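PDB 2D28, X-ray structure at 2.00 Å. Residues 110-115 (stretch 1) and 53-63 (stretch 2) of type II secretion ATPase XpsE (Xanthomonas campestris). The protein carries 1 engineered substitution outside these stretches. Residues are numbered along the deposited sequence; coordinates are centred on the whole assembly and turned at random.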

# COMPACT_ATOMS: atom_id res chain seq x y z
N ILE A 110 3.41 -2.39 -1.90
CA ILE A 110 2.90 -1.27 -1.12
C ILE A 110 1.44 -1.47 -0.79
O ILE A 110 0.63 -1.92 -1.68
CB ILE A 110 3.19 0.07 -1.93
CG1 ILE A 110 2.75 1.29 -1.18
CG2 ILE A 110 2.51 -0.01 -3.32
CD1 ILE A 110 3.32 2.56 -1.67
N ALA A 111 1.08 -1.21 0.47
CA ALA A 111 -0.32 -1.33 0.92
C ALA A 111 -1.22 -0.17 0.51
O ALA A 111 -2.43 -0.38 0.17
CB ALA A 111 -0.44 -1.61 2.45
N ASP A 112 -0.62 1.02 0.55
CA ASP A 112 -1.32 2.28 0.37
C ASP A 112 -0.72 3.09 -0.77
O ASP A 112 -0.13 4.14 -0.57
CB ASP A 112 -1.35 3.08 1.66
CG ASP A 112 -2.01 2.34 2.82
OD1 ASP A 112 -3.03 1.60 2.62
OD2 ASP A 112 -1.58 2.46 3.97
N PRO A 113 -0.94 2.66 -1.99
CA PRO A 113 -0.33 3.33 -3.17
C PRO A 113 -0.87 4.69 -3.55
O PRO A 113 -0.28 5.31 -4.44
CB PRO A 113 -0.55 2.30 -4.28
CG PRO A 113 -1.80 1.63 -3.89
CD PRO A 113 -1.71 1.47 -2.39
N TYR A 114 -1.93 5.13 -2.90
CA TYR A 114 -2.46 6.48 -2.99
C TYR A 114 -1.69 7.49 -2.11
O TYR A 114 -1.99 8.67 -2.17
CB TYR A 114 -3.92 6.49 -2.55
CG TYR A 114 -4.17 5.97 -1.19
CD1 TYR A 114 -4.06 6.78 -0.07
CD2 TYR A 114 -4.48 4.60 -1.00
CE1 TYR A 114 -4.29 6.24 1.21
CE2 TYR A 114 -4.68 4.07 0.21
CZ TYR A 114 -4.57 4.87 1.31
OH TYR A 114 -4.73 4.28 2.53
N ASP A 115 -0.73 7.03 -1.28
CA ASP A 115 -0.09 7.89 -0.29
C ASP A 115 1.20 8.47 -0.91
O ASP A 115 2.26 7.87 -0.85
CB ASP A 115 0.19 7.09 0.99
CG ASP A 115 0.71 7.95 2.11
OD1 ASP A 115 1.21 9.08 1.82
OD2 ASP A 115 0.68 7.49 3.26
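Stretch 2, residues 53-63: DHAETCAEVLG

Stretch 2 is the last part of a helix that begins earlier in the chain and runs through residues 53-62; Gly63 follows as the first residue to leave helical phi/psi. The positive phi of Gly63, 69°, is one that glycine adopts easily. Stretch 1 has no regular run to set beside it: Asp112 to Asp115 form a type I beta turn, closed by the backbone hydrogen bond from Asp115 N to Asp112 O at 3.0 Å. Asp115 then serves as the N-cap of the helix that follows, its side chain capping a backbone nitrogen just past the stretch. No crossing angle applies to a helix against a turn, but the order of contacts gives a direction. Ala111 CA lies 6.7 Å from Ala55 CA, and Pro113 CA lies 6.8 Å from Cys58 CA, so both chains advance the same way along the contact.

The helix presents a single stripe. His54, Cys58 and Leu62, spaced four residues apart, all point their CA-to-CB bonds toward the turn, while Asp53, Glu56, Thr57, Glu60 and Val61 are out of reach. The rule is an i, i+4, i+8 ladder: one polar rung, then two that pack against proline and tyrosine. Together the stretches bury 261 Å², a compact contact.

The polar rung is specific. His54, with chi1 in t, donates from NE2 to Asp112 OD1 at 2.8 Å, with an N-H...acceptor angle of 157°. The CA-to-CB bond of Asp112 points away from the helix, yet its m rotamer brings the carboxylate back within reach, and OD1 meets the imidazole at the ring edge, where its N-H points.

At the middle rung, Cys58 CB packs 3.7 Å from Pro113 CG, and Cys58 SG lies 3.8 Å from Tyr114 CD2, at the edge of the tyrosine ring. Tyr114 starts out sideways, but with chi1 at 57° its ring reaches back along the helix, so that Tyr114 CE2 comes within 3.5 Å of His54 CE1. The two rings meet rim to rim, with planes at 38°, rather than stacking.

Leu62 closes the ladder beside the helix end. Its CD1 sits 3.7 Å from Pro113 CB and 3.5 Å from Pro113 O, and the same methyl is 3.8 Å from Tyr114 N. Pro113 thus touches two successive rungs: its CG lies 3.7 Å from Cys58 CB and 3.8 Å from Leu62 CD1. A compact ring, its CA-to-CB bond pointed toward the helix, touches side chains one turn apart.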

# COMPACT_ATOMS: atom_id res chain seq x y z
N ASP A 53 -10.26 -6.01 -0.23
CA ASP A 53 -11.02 -5.04 -0.99
C ASP A 53 -10.30 -3.69 -1.01
O ASP A 53 -10.42 -2.98 -2.01
CB ASP A 53 -12.39 -4.80 -0.38
CG ASP A 53 -13.40 -5.93 -0.69
OD1 ASP A 53 -13.24 -6.64 -1.67
OD2 ASP A 53 -14.37 -6.14 0.07
N HIS A 54 -9.58 -3.36 0.06
CA HIS A 54 -8.70 -2.19 0.05
C HIS A 54 -7.67 -2.31 -1.08
O HIS A 54 -7.61 -1.44 -2.01
CB HIS A 54 -8.04 -1.95 1.40
CG HIS A 54 -7.05 -0.82 1.36
ND1 HIS A 54 -6.86 -0.06 0.23
CD2 HIS A 54 -6.20 -0.31 2.27
CE1 HIS A 54 -5.93 0.86 0.46
NE2 HIS A 54 -5.48 0.70 1.67
N ALA A 55 -6.88 -3.38 -1.06
CA ALA A 55 -5.87 -3.66 -2.10
C ALA A 55 -6.48 -3.66 -3.50
O ALA A 55 -5.97 -3.00 -4.46
CB ALA A 55 -5.16 -5.02 -1.84
N GLU A 56 -7.55 -4.43 -3.66
CA GLU A 56 -8.23 -4.50 -4.94
C GLU A 56 -8.60 -3.19 -5.59
O GLU A 56 -8.33 -2.93 -6.81
CB GLU A 56 -9.55 -5.29 -4.79
CG GLU A 56 -10.23 -5.55 -6.14
CD GLU A 56 -9.81 -6.87 -6.78
OE1 GLU A 56 -8.81 -7.49 -6.27
OE2 GLU A 56 -10.49 -7.28 -7.76
N THR A 57 -9.22 -2.34 -4.76
CA THR A 57 -9.71 -1.09 -5.21
C THR A 57 -8.57 -0.10 -5.51
O THR A 57 -8.66 0.64 -6.48
CB THR A 57 -10.69 -0.55 -4.18
OG1 THR A 57 -11.67 -1.58 -3.98
CG2 THR A 57 -11.47 0.65 -4.81
N CYS A 58 -7.56 -0.04 -4.63
CA CYS A 58 -6.36 0.73 -4.89
C CYS A 58 -5.79 0.35 -6.27
O CYS A 58 -5.51 1.20 -7.10
CB CYS A 58 -5.32 0.45 -3.81
SG CYS A 58 -5.67 1.26 -2.27
N ALA A 59 -5.72 -0.94 -6.56
CA ALA A 59 -5.17 -1.39 -7.81
C ALA A 59 -6.02 -1.00 -9.01
O ALA A 59 -5.47 -0.54 -10.00
CB ALA A 59 -4.99 -2.87 -7.78
N GLU A 60 -7.34 -1.10 -8.90
CA GLU A 60 -8.23 -0.67 -9.96
C GLU A 60 -8.08 0.76 -10.21
O GLU A 60 -8.10 1.17 -11.33
CB GLU A 60 -9.72 -0.85 -9.67
CG GLU A 60 -10.20 -2.26 -9.61
CD GLU A 60 -11.60 -2.40 -8.95
OE1 GLU A 60 -12.19 -1.46 -8.31
OE2 GLU A 60 -12.16 -3.47 -9.12
N VAL A 61 -8.06 1.59 -9.18
CA VAL A 61 -8.17 3.01 -9.42
C VAL A 61 -6.88 3.51 -10.00
O VAL A 61 -6.88 4.45 -10.85
CB VAL A 61 -8.56 3.82 -8.16
CG1 VAL A 61 -8.30 5.25 -8.35
CG2 VAL A 61 -10.04 3.55 -7.82
N LEU A 62 -5.78 2.92 -9.56
CA LEU A 62 -4.47 3.43 -9.93
C LEU A 62 -3.86 2.65 -11.11
O LEU A 62 -2.81 3.03 -11.62
CB LEU A 62 -3.53 3.47 -8.72
CG LEU A 62 -3.82 4.50 -7.64
CD1 LEU A 62 -2.91 4.18 -6.43
CD2 LEU A 62 -3.62 5.96 -8.12
N GLY A 63 -4.52 1.58 -11.57
CA GLY A 63 -4.02 0.81 -12.69
C GLY A 63 -2.76 0.02 -12.38
O GLY A 63 -1.98 -0.26 -13.26